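Local coordinates for haloacid dehalogenase domain protein hydrolase (Planctomyces limnophilus, PDB 4OVY) that probably acts as a metal-dependent hydrolase of the haloacid dehalogenase superfamily, possibly a phosphatase, and binds a calcium ion in this crystal, at residues 5-15 and 290-300; 60-68 and 80-91. One frame throughout, in Å; residues are numbered along the deposited sequence. Where two conformers were deposited one is given.

In the fold
Contact 1 (5-15 with 290-300) and contact 2 (60-68 with 80-91) lie far apart in space. Their centres are 37 Å apart and their nearest atoms about 19 Å apart, so they do not touch. In sequence, contact 2 falls between the two segments that contact 1 brings together. Contact 1 ties the N-terminal segment to strand 290-293 and the short helix 294-297 after it. It is the one near the metal site: the side chain of W298 lies about 12 Å from the calcium ion, which D42, D44 and N234 bind. Contact 2 joins helices away from the annotated sites and is mainly apolar, whereas contact 1 is rich in polar bonds.

Contact 1: residues 5-15 and 290-300; sequences PSWNDSAARRA and IVIDMQRDWKV. With CIT (citric acid), chain B; EDO (1,2-ethanediol), chain G.
N8 and K299 form the polar end of the contact. K299 NZ bonds N8 OD1 at 2.9 Å, in the carbonyl plane. On the same amide, N8 ND2 donates to R296 O at 2.8 Å and also to a bound 1,2-ethanediol. Two backbone bonds lie beside it. K299 N reaches S6 O at 2.8 Å, nearly straight at 176°, and N8 N reaches D297 O. They frame a single bridge between W7 and W298.

Water fills the joint further along. Water 1 links N8 O, S10 OG and D297 O. Water 3 links A12 N, V291 O and D297 OD2. S10 OG also caps helix 11-24 by accepting from R13 N; chi1 of 71° sets it between the backbone N and the carbonyl carbon.

The rings meet edge to face. The edge of W298 points at the face of W7, with planes at 72°. W298 NE1 stands 3.4 Å above the plane of the W7 ring, offset toward its rim. W7 NE1 is held by P142 O.

Apolar contacts finish the set. I292 CD1 sits at the W7 edge, 4.0 Å from CH2, and I292 CG1 meets A12 CB at 3.6 Å. I290 CG2 packs on A11 and A12.

The helix start thus rests on strand 290-293, which pairs in parallel with strand 253-260 of the central sheet, consistent with the Rossmann-like core of haloacid dehalogenase enzymes.

Contact 2: residues 60-68 and 80-91; sequences ALDRVRLLA and FRAVIEKDLPAL
V64 and V83 meet at the middle of this contact. The bond from V64 CA to CB heads toward the other segment. Its CB already touches V83 CG1 at 3.6 Å. From there the two methyls part. CG1 is anti to the backbone N (chi1 166°) and meets V83 CG1 at 3.6 Å, with I84 CG1 farther off at 4.3 Å. CG2 takes the other branch and approaches CD1 of F80 at 4.1 Å, near the plane of that ring and at its edge. V83 CG1 therefore lies against both CB and CG1 of V64. It is also anti to its own backbone N.

The same methyl serves L61, whose CG lies 3.8 Å away. L61 then runs on to L91: the two leucines reach toward each other tip to tip, CD1 to CD1 at 3.9 Å. Toward the end of segment 60-68, A68 CB meets I84 CD1.

At the outer side, the edge of the extended R65's guanidinium lies against the aliphatic K86 CG, while R65 NH1 makes a salt bridge to D62 OD1. Past helix 80-84, K86 has a positive phi and completes a Schellman motif.

Residues 60-67 and 80-84 cross at -94°, with axes 9.7 Å apart at closest approach. Helix 95-106 packs beside both, L102 touching V64 and F80. W74, from the loop between the segments, stacks on F80 and touches V64 and I84.

Contact 1: residues 5-15 and 290-300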
loop_
_atom_site.group_PDB
_atom_site.type_symbol
_atom_site.label_atom_id
_atom_site.label_comp_id
_atom_site.label_asym_id
_atom_site.label_seq_id
_atom_site.Cartn_x
_atom_site.Cartn_y
_atom_site.Cartn_z
ATOM N N PRO A 5 17.466 -25.536 0.150
ATOM C CA PRO A 5 17.916 -26.864 0.600
ATOM C C PRO A 5 16.804 -27.876 0.889
ATOM O O PRO A 5 17.047 -29.079 0.807
ATOM C CB PRO A 5 18.708 -26.561 1.880
ATOM C CG PRO A 5 18.251 -25.219 2.319
ATOM C CD PRO A 5 17.882 -24.470 1.078
ATOM N N SER A 6 15.609 -27.401 1.225
ATOM C CA SER A 6 14.471 -28.291 1.490
ATOM C C SER A 6 13.687 -28.659 0.225
ATOM O O SER A 6 12.675 -29.354 0.315
ATOM C CB SER A 6 13.519 -27.661 2.518
ATOM O OG SER A 6 14.156 -27.552 3.775
ATOM N N TRP A 7 14.151 -28.200 -0.940
ATOM C CA TRP A 7 13.511 -28.510 -2.212
ATOM C C TRP A 7 14.289 -29.585 -2.957
ATOM O O TRP A 7 15.471 -29.400 -3.245
ATOM C CB TRP A 7 13.436 -27.266 -3.101
ATOM C CG TRP A 7 12.592 -26.135 -2.562
ATOM C CD1 TRP A 7 12.831 -25.385 -1.444
ATOM C CD2 TRP A 7 11.392 -25.614 -3.142
ATOM N NE1 TRP A 7 11.853 -24.432 -1.292
ATOM C CE2 TRP A 7 10.956 -24.548 -2.320
ATOM C CE3 TRP A 7 10.642 -25.939 -4.278
ATOM C CZ2 TRP A 7 9.800 -23.813 -2.595
ATOM C CZ3 TRP A 7 9.494 -25.200 -4.555
ATOM C CH2 TRP A 7 9.086 -24.151 -3.716
ATOM N N ASN A 8 13.617 -30.693 -3.274
ATOM C CA ASN A 8 14.160 -31.738 -4.149
ATOM C C ASN A 8 14.273 -31.218 -5.576
ATOM O O ASN A 8 13.695 -30.184 -5.910
ATOM C CB ASN A 8 13.224 -32.957 -4.195
ATOM C CG ASN A 8 13.169 -33.712 -2.891
ATOM O OD1 ASN A 8 14.178 -33.869 -2.198
ATOM N ND2 ASN A 8 11.988 -34.209 -2.556
ATOM N N ASP A 9 14.981 -31.956 -6.430
ATOM C CA ASP A 9 14.959 -31.648 -7.846
ATOM C C ASP A 9 13.525 -31.878 -8.324
ATOM O O ASP A 9 12.937 -32.911 -8.040
ATOM C CB ASP A 9 15.940 -32.517 -8.631
ATOM C CG ASP A 9 16.065 -32.089 -10.092
ATOM O OD1 ASP A 9 15.718 -30.934 -10.448
ATOM O OD2 ASP A 9 16.512 -32.919 -10.898
ATOM N N SER A 10 12.969 -30.890 -9.013
ATOM C CA SER A 10 11.593 -30.930 -9.469
ATOM C C SER A 10 11.391 -29.865 -10.534
ATOM O O SER A 10 12.225 -28.982 -10.687
ATOM C CB SER A 10 10.639 -30.658 -8.299
ATOM O OG SER A 10 10.698 -29.300 -7.879
ATOM N N ALA A 11 10.272 -29.924 -11.251
ATOM C CA ALA A 11 9.946 -28.856 -12.191
ATOM C C ALA A 11 9.960 -27.497 -11.498
ATOM O O ALA A 11 10.471 -26.522 -12.053
ATOM C CB ALA A 11 8.596 -29.101 -12.853
ATOM N N ALA A 12 9.404 -27.437 -10.287
ATOM C CA ALA A 12 9.297 -26.174 -9.563
ATOM C C ALA A 12 10.661 -25.603 -9.149
ATOM O O ALA A 12 10.913 -24.414 -9.331
ATOM C CB ALA A 12 8.384 -26.319 -8.351
ATOM N N ARG A 13 11.538 -26.441 -8.606
ATOM C CA ARG A 13 12.860 -25.965 -8.197
ATOM C C ARG A 13 13.667 -25.514 -9.409
ATOM O O ARG A 13 14.353 -24.494 -9.352
ATOM C CB ARG A 13 13.633 -27.026 -7.410
ATOM C CG ARG A 13 14.778 -26.427 -6.598
ATOM C CD ARG A 13 15.642 -27.488 -5.937
ATOM N NE ARG A 13 16.433 -28.260 -6.901
ATOM C CZ ARG A 13 17.241 -29.261 -6.565
ATOM N NH1 ARG A 13 17.355 -29.616 -5.293
ATOM N NH2 ARG A 13 17.931 -29.912 -7.494
ATOM N N ARG A 14 13.576 -26.264 -10.507
ATOM C CA ARG A 14 14.272 -25.893 -11.743
ATOM C C ARG A 14 13.781 -24.554 -12.276
ATOM O O ARG A 14 14.584 -23.693 -12.636
ATOM C CB ARG A 14 14.123 -26.978 -12.812
ATOM C CG ARG A 14 14.887 -28.251 -12.486
ATOM C CD ARG A 14 14.957 -29.206 -13.664
ATOM N NE ARG A 14 13.669 -29.809 -13.989
ATOM C CZ ARG A 14 13.135 -30.871 -13.384
ATOM N NH1 ARG A 14 13.761 -31.486 -12.382
ATOM N NH2 ARG A 14 11.955 -31.325 -13.792
ATOM N N ALA A 15 12.464 -24.380 -12.307
ATOM C CA ALA A 15 11.856 -23.143 -12.794
ATOM C C ALA A 15 12.231 -21.935 -11.941
ATOM O O ALA A 15 12.530 -20.870 -12.476
ATOM C CB ALA A 15 10.343 -23.283 -12.849
ATOM N N ILE A 290 3.580 -23.496 -12.916
ATOM C CA ILE A 290 4.344 -24.645 -12.442
ATOM C C ILE A 290 3.759 -25.110 -11.120
ATOM O O ILE A 290 3.647 -24.335 -10.167
ATOM C CB ILE A 290 5.834 -24.301 -12.258
ATOM C CG1 ILE A 290 6.413 -23.672 -13.539
ATOM C CG2 ILE A 290 6.617 -25.543 -11.847
ATOM C CD1 ILE A 290 6.351 -24.551 -14.767
ATOM N N VAL A 291 3.389 -26.381 -11.072
ATOM C CA VAL A 291 2.744 -26.953 -9.907
ATOM C C VAL A 291 3.786 -27.585 -8.984
ATOM O O VAL A 291 4.589 -28.411 -9.411
ATOM C CB VAL A 291 1.692 -27.997 -10.316
ATOM C CG1 VAL A 291 1.026 -28.603 -9.085
ATOM C CG2 VAL A 291 0.656 -27.351 -11.234
ATOM N N ILE A 292 3.752 -27.181 -7.719
ATOM C CA ILE A 292 4.572 -27.771 -6.672
ATOM C C ILE A 292 3.809 -28.945 -6.049
ATOM O O ILE A 292 2.739 -28.756 -5.459
ATOM C CB ILE A 292 4.886 -26.729 -5.583
ATOM C CG1 ILE A 292 5.630 -25.529 -6.174
ATOM C CG2 ILE A 292 5.682 -27.348 -4.444
ATOM C CD1 ILE A 292 5.480 -24.263 -5.357
ATOM N N ASP A 293 4.358 -30.151 -6.195
ATOM C CA ASP A 293 3.810 -31.363 -5.573
ATOM C C ASP A 293 4.419 -31.492 -4.174
ATOM O O ASP A 293 5.570 -31.903 -4.038
ATOM C CB ASP A 293 4.170 -32.573 -6.445
ATOM C CG ASP A 293 3.580 -33.887 -5.941
ATOM O OD1 ASP A 293 3.358 -34.064 -4.730
ATOM O OD2 ASP A 293 3.362 -34.774 -6.788
HETATM N N MSE A 294 3.649 -31.144 -3.138
HETATM C CA MSE A 294 4.188 -31.109 -1.769
HETATM C C MSE A 294 4.764 -32.451 -1.331
HETATM O O MSE A 294 5.841 -32.507 -0.725
HETATM C CB MSE A 294 3.117 -30.624 -0.774
HETATM C CG MSE A 294 2.850 -29.122 -0.903
HETATM SE SE MSE A 294 1.570 -28.464 0.449
HETATM C CE MSE A 294 2.529 -29.236 1.972
ATOM N N GLN A 295 4.060 -33.535 -1.639
ATOM C CA GLN A 295 4.483 -34.885 -1.266
ATOM C C GLN A 295 5.855 -35.232 -1.836
ATOM O O GLN A 295 6.693 -35.791 -1.138
ATOM C CB GLN A 295 3.460 -35.916 -1.761
ATOM C CG GLN A 295 3.772 -37.363 -1.382
ATOM C CD GLN A 295 2.874 -38.367 -2.085
ATOM O OE1 GLN A 295 2.507 -38.186 -3.244
ATOM N NE2 GLN A 295 2.527 -39.439 -1.389
ATOM N N ARG A 296 6.080 -34.889 -3.097
ATOM C CA ARG A 296 7.288 -35.305 -3.804
ATOM C C ARG A 296 8.403 -34.261 -3.820
ATOM O O ARG A 296 9.577 -34.628 -3.881
ATOM C CB ARG A 296 6.938 -35.703 -5.235
ATOM C CG ARG A 296 6.060 -36.942 -5.306
ATOM C CD ARG A 296 5.910 -37.450 -6.731
ATOM N NE ARG A 296 7.163 -37.975 -7.275
ATOM C CZ ARG A 296 7.662 -39.189 -7.041
ATOM N NH1 ARG A 296 8.812 -39.548 -7.610
ATOM N NH2 ARG A 296 7.028 -40.056 -6.253
ATOM N N ASP A 297 8.046 -32.976 -3.758
ATOM C CA ASP A 297 9.007 -31.896 -4.047
ATOM C C ASP A 297 9.672 -31.283 -2.819
ATOM O O ASP A 297 10.671 -30.581 -2.958
ATOM C CB ASP A 297 8.340 -30.775 -4.859
ATOM C CG ASP A 297 7.827 -31.249 -6.221
ATOM O OD1 ASP A 297 8.133 -32.391 -6.634
ATOM O OD2 ASP A 297 7.114 -30.466 -6.880
ATOM N N TRP A 298 9.115 -31.527 -1.635
ATOM C CA TRP A 298 9.589 -30.896 -0.407
ATOM C C TRP A 298 10.131 -31.935 0.574
ATOM O O TRP A 298 9.426 -32.882 0.939
ATOM C CB TRP A 298 8.451 -30.090 0.252
ATOM C CG TRP A 298 8.112 -28.795 -0.445
ATOM C CD1 TRP A 298 8.755 -28.237 -1.519
ATOM C CD2 TRP A 298 7.088 -27.864 -0.073
ATOM N NE1 TRP A 298 8.182 -27.041 -1.848
ATOM C CE2 TRP A 298 7.159 -26.781 -0.976
ATOM C CE3 TRP A 298 6.122 -27.837 0.937
ATOM C CZ2 TRP A 298 6.294 -25.686 -0.908
ATOM C CZ3 TRP A 298 5.255 -26.744 1.004
ATOM C CH2 TRP A 298 5.349 -25.688 0.087
ATOM N N LYS A 299 11.377 -31.735 1.006
ATOM C CA LYS A 299 12.079 -32.684 1.875
ATOM C C LYS A 299 11.512 -32.659 3.287
ATOM O O LYS A 299 11.518 -33.672 3.984
ATOM C CB LYS A 299 13.575 -32.357 1.947
ATOM C CG LYS A 299 14.340 -32.505 0.638
ATOM C CD LYS A 299 15.837 -32.291 0.888
ATOM C CE LYS A 299 16.608 -31.953 -0.374
ATOM N NZ LYS A 299 16.777 -33.143 -1.238
ATOM N N VAL A 300 11.060 -31.480 3.700
ATOM C CA VAL A 300 10.360 -31.284 4.966
ATOM C C VAL A 300 9.214 -30.318 4.712
ATOM O O VAL A 300 9.244 -29.574 3.740
ATOM C CB VAL A 300 11.292 -30.728 6.079
ATOM C CG1 VAL A 300 12.445 -31.685 6.331
ATOM C CG2 VAL A 300 11.825 -29.342 5.735
HETATM C C1 CIT B . 9.756 -36.396 -9.085
HETATM O O1 CIT B . 8.570 -36.167 -8.756
HETATM O O2 CIT B . 10.319 -37.502 -8.866
HETATM C C2 CIT B . 10.514 -35.282 -9.778
HETATM C C3 CIT B . 10.807 -35.626 -11.236
HETATM O O7 CIT B . 11.802 -36.660 -11.261
HETATM C C4 CIT B . 9.557 -36.128 -11.973
HETATM C C5 CIT B . 9.839 -36.664 -13.369
HETATM O O3 CIT B . 8.877 -37.173 -13.989
HETATM O O4 CIT B . 10.988 -36.598 -13.871
HETATM C C6 CIT B . 11.344 -34.356 -11.879
HETATM O O5 CIT B . 10.547 -33.561 -12.416
HETATM O O6 CIT B . 12.569 -34.117 -11.850
HETATM C C1 EDO G . 9.570 -36.599 0.143
HETATM O O1 EDO G . 9.789 -36.365 -1.250
HETATM C C2 EDO G . 10.846 -36.324 0.934
HETATM O O2 EDO G . 11.866 -35.798 0.076
HETATM O O HOH W 1 11.445 -29.128 -5.367
HETATM O O HOH W 2 10.516 -33.950 -6.773
HETATM O O HOH W 3 7.351 -29.443 -9.316
#

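Contact 2: residues 60-68 and 80-91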
loop_
_atom_site.group_PDB
_atom_site.type_symbol
_atom_site.label_atom_id
_atom_site.label_comp_id
_atom_site.label_asym_id
_atom_site.label_seq_id
_atom_site.Cartn_x
_atom_site.Cartn_y
_atom_site.Cartn_z
ATOM N N ALA A 60 -11.850 -16.209 14.593
ATOM C CA ALA A 60 -13.214 -15.666 14.635
ATOM C C ALA A 60 -14.141 -16.543 15.483
ATOM O O ALA A 60 -14.966 -16.029 16.242
ATOM C CB ALA A 60 -13.766 -15.507 13.225
ATOM N N LEU A 61 -13.991 -17.859 15.359
ATOM C CA LEU A 61 -14.738 -18.815 16.179
ATOM C C LEU A 61 -14.515 -18.596 17.677
ATOM O O LEU A 61 -15.477 -18.557 18.461
ATOM C CB LEU A 61 -14.377 -20.262 15.795
ATOM C CG LEU A 61 -15.283 -20.938 14.756
ATOM C CD1 LEU A 61 -15.517 -20.084 13.515
ATOM C CD2 LEU A 61 -14.742 -22.310 14.371
ATOM N N ASP A 62 -13.255 -18.457 18.079
ATOM C CA ASP A 62 -12.938 -18.232 19.495
ATOM C C ASP A 62 -13.482 -16.890 19.973
ATOM O O ASP A 62 -14.021 -16.784 21.088
ATOM C CB ASP A 62 -11.430 -18.318 19.749
ATOM C CG ASP A 62 -10.912 -19.748 19.733
ATOM O OD1 ASP A 62 -11.738 -20.690 19.737
ATOM O OD2 ASP A 62 -9.671 -19.931 19.725
ATOM N N ARG A 63 -13.368 -15.873 19.127
ATOM C CA ARG A 63 -13.882 -14.545 19.470
ATOM C C ARG A 63 -15.403 -14.553 19.644
ATOM O O ARG A 63 -15.909 -13.995 20.608
ATOM C CB ARG A 63 -13.461 -13.516 18.425
ATOM C CG ARG A 63 -11.954 -13.281 18.357
ATOM C CD ARG A 63 -11.385 -12.721 19.647
ATOM N NE ARG A 63 -11.978 -11.432 19.988
ATOM C CZ ARG A 63 -11.941 -10.877 21.194
ATOM N NH1 ARG A 63 -11.349 -11.489 22.217
ATOM N NH2 ARG A 63 -12.516 -9.697 21.374
ATOM N N VAL A 64 -16.121 -15.192 18.723
ATOM C CA VAL A 64 -17.585 -15.307 18.824
ATOM C C VAL A 64 -17.972 -16.041 20.110
ATOM O O VAL A 64 -18.852 -15.596 20.851
ATOM C CB VAL A 64 -18.191 -16.000 17.581
ATOM C CG1 VAL A 64 -19.635 -16.439 17.821
ATOM C CG2 VAL A 64 -18.116 -15.073 16.378
ATOM N N ARG A 65 -17.295 -17.150 20.387
ATOM C CA ARG A 65 -17.554 -17.902 21.616
ATOM C C ARG A 65 -17.348 -17.056 22.869
ATOM O O ARG A 65 -18.143 -17.127 23.800
ATOM C CB ARG A 65 -16.691 -19.160 21.672
ATOM C CG ARG A 65 -17.156 -20.217 20.689
ATOM C CD ARG A 65 -16.483 -21.554 20.919
ATOM N NE ARG A 65 -16.650 -22.414 19.751
ATOM C CZ ARG A 65 -15.719 -22.652 18.826
ATOM N NH1 ARG A 65 -14.502 -22.110 18.909
ATOM N NH2 ARG A 65 -16.008 -23.454 17.808
ATOM N N LEU A 66 -16.287 -16.254 22.882
ATOM C CA LEU A 66 -15.986 -15.392 24.023
ATOM C C LEU A 66 -17.060 -14.310 24.192
ATOM O O LEU A 66 -17.435 -13.964 25.317
ATOM C CB LEU A 66 -14.608 -14.746 23.846
ATOM C CG LEU A 66 -14.055 -13.926 25.011
ATOM C CD1 LEU A 66 -13.827 -14.809 26.232
ATOM C CD2 LEU A 66 -12.761 -13.231 24.605
ATOM N N LEU A 67 -17.561 -13.795 23.073
ATOM C CA LEU A 67 -18.538 -12.701 23.090
ATOM C C LEU A 67 -19.997 -13.150 23.241
ATOM O O LEU A 67 -20.866 -12.326 23.528
ATOM C CB LEU A 67 -18.406 -11.878 21.806
ATOM C CG LEU A 67 -17.075 -11.148 21.642
ATOM C CD1 LEU A 67 -16.913 -10.676 20.203
ATOM C CD2 LEU A 67 -16.960 -9.992 22.626
ATOM N N ALA A 68 -20.257 -14.444 23.063
ATOM C CA ALA A 68 -21.622 -14.952 22.900
ATOM C C ALA A 68 -22.519 -14.737 24.108
ATOM O O ALA A 68 -23.742 -14.717 23.969
ATOM C CB ALA A 68 -21.610 -16.427 22.521
ATOM N N PHE A 80 -23.387 -16.541 13.085
ATOM C CA PHE A 80 -23.051 -16.756 14.493
ATOM C C PHE A 80 -23.612 -18.072 15.012
ATOM O O PHE A 80 -22.945 -18.768 15.773
ATOM C CB PHE A 80 -23.547 -15.585 15.340
ATOM C CG PHE A 80 -23.059 -14.255 14.846
ATOM C CD1 PHE A 80 -21.782 -13.813 15.155
ATOM C CD2 PHE A 80 -23.861 -13.465 14.030
ATOM C CE1 PHE A 80 -21.322 -12.597 14.682
ATOM C CE2 PHE A 80 -23.407 -12.247 13.552
ATOM C CZ PHE A 80 -22.135 -11.809 13.883
ATOM N N ARG A 81 -24.826 -18.409 14.580
ATOM C CA ARG A 81 -25.454 -19.693 14.911
ATOM C C ARG A 81 -24.536 -20.851 14.511
ATOM O O ARG A 81 -24.240 -21.736 15.327
ATOM C CB ARG A 81 -26.813 -19.799 14.199
ATOM C CG ARG A 81 -27.706 -20.962 14.626
ATOM C CD ARG A 81 -27.280 -22.311 14.060
ATOM N NE ARG A 81 -26.977 -22.258 12.629
ATOM C CZ ARG A 81 -26.359 -23.221 11.943
ATOM N NH1 ARG A 81 -26.136 -23.058 10.646
ATOM N NH2 ARG A 81 -25.968 -24.348 12.532
ATOM N N ALA A 82 -24.077 -20.835 13.260
ATOM C CA ALA A 82 -23.154 -21.862 12.763
ATOM C C ALA A 82 -21.883 -21.932 13.606
ATOM O O ALA A 82 -21.387 -23.021 13.906
ATOM C CB ALA A 82 -22.799 -21.600 11.307
ATOM N N VAL A 83 -21.363 -20.770 13.994
ATOM C CA VAL A 83 -20.145 -20.711 14.812
ATOM C C VAL A 83 -20.388 -21.364 16.174
ATOM O O VAL A 83 -19.608 -22.211 16.618
ATOM C CB VAL A 83 -19.651 -19.263 15.010
ATOM C CG1 VAL A 83 -18.449 -19.226 15.941
ATOM C CG2 VAL A 83 -19.305 -18.617 13.675
ATOM N N ILE A 84 -21.486 -20.977 16.817
ATOM C CA ILE A 84 -21.847 -21.491 18.135
ATOM C C ILE A 84 -22.127 -22.994 18.108
ATOM O O ILE A 84 -21.697 -23.721 19.006
ATOM C CB ILE A 84 -23.060 -20.729 18.708
ATOM C CG1 ILE A 84 -22.647 -19.294 19.051
ATOM C CG2 ILE A 84 -23.624 -21.432 19.942
ATOM C CD1 ILE A 84 -23.808 -18.361 19.323
ATOM N N GLU A 85 -22.840 -23.460 17.083
ATOM C CA GLU A 85 -23.171 -24.885 16.969
ATOM C C GLU A 85 -22.072 -25.710 16.302
ATOM O O GLU A 85 -22.256 -26.906 16.074
ATOM C CB GLU A 85 -24.495 -25.073 16.225
ATOM C CG GLU A 85 -25.663 -24.406 16.930
ATOM C CD GLU A 85 -27.012 -24.771 16.347
ATOM O OE1 GLU A 85 -27.057 -25.412 15.274
ATOM O OE2 GLU A 85 -28.033 -24.402 16.970
ATOM N N LYS A 86 -20.941 -25.078 15.990
ATOM C CA LYS A 86 -19.771 -25.775 15.452
ATOM C C LYS A 86 -20.086 -26.441 14.108
ATOM O O LYS A 86 -19.664 -27.567 13.845
ATOM C CB LYS A 86 -19.255 -26.811 16.464
ATOM C CG LYS A 86 -19.088 -26.271 17.880
ATOM C CD LYS A 86 -18.795 -27.381 18.875
ATOM C CE LYS A 86 -18.801 -26.853 20.300
ATOM N NZ LYS A 86 -18.632 -27.944 21.299
ATOM N N ASP A 87 -20.819 -25.721 13.263
ATOM C CA ASP A 87 -21.322 -26.240 11.994
ATOM C C ASP A 87 -20.323 -25.950 10.866
ATOM O O ASP A 87 -20.476 -24.984 10.119
ATOM C CB ASP A 87 -22.685 -25.596 11.704
ATOM C CG ASP A 87 -23.408 -26.233 10.535
ATOM O OD1 ASP A 87 -22.770 -26.960 9.743
ATOM O OD2 ASP A 87 -24.630 -25.995 10.409
ATOM N N LEU A 88 -19.308 -26.798 10.732
ATOM C CA LEU A 88 -18.213 -26.506 9.796
ATOM C C LEU A 88 -18.651 -26.394 8.323
ATOM O O LEU A 88 -18.153 -25.525 7.607
ATOM C CB LEU A 88 -17.053 -27.504 9.959
ATOM C CG LEU A 88 -15.720 -27.109 9.302
ATOM C CD1 LEU A 88 -15.317 -25.681 9.648
ATOM C CD2 LEU A 88 -14.608 -28.076 9.694
ATOM N N PRO A 89 -19.580 -27.255 7.863
ATOM C CA PRO A 89 -20.094 -27.103 6.488
ATOM C C PRO A 89 -20.759 -25.751 6.187
ATOM O O PRO A 89 -20.598 -25.219 5.093
ATOM C CB PRO A 89 -21.116 -28.237 6.370
ATOM C CG PRO A 89 -20.611 -29.279 7.304
ATOM C CD PRO A 89 -20.013 -28.532 8.463
ATOM N N ALA A 90 -21.510 -25.202 7.138
ATOM C CA ALA A 90 -22.080 -23.870 6.955
ATOM C C ALA A 90 -20.958 -22.822 6.895
ATOM O O ALA A 90 -20.969 -21.922 6.051
ATOM C CB ALA A 90 -23.060 -23.548 8.077
ATOM N N LEU A 91 -19.983 -22.959 7.784
ATOM C CA LEU A 91 -18.863 -22.009 7.867
ATOM C C LEU A 91 -17.986 -21.975 6.611
ATOM O O LEU A 91 -17.384 -20.944 6.289
ATOM C CB LEU A 91 -18.008 -22.316 9.101
ATOM C CG LEU A 91 -18.727 -22.110 10.440
ATOM C CD1 LEU A 91 -17.852 -22.583 11.591
ATOM C CD2 LEU A 91 -19.150 -20.659 10.632
#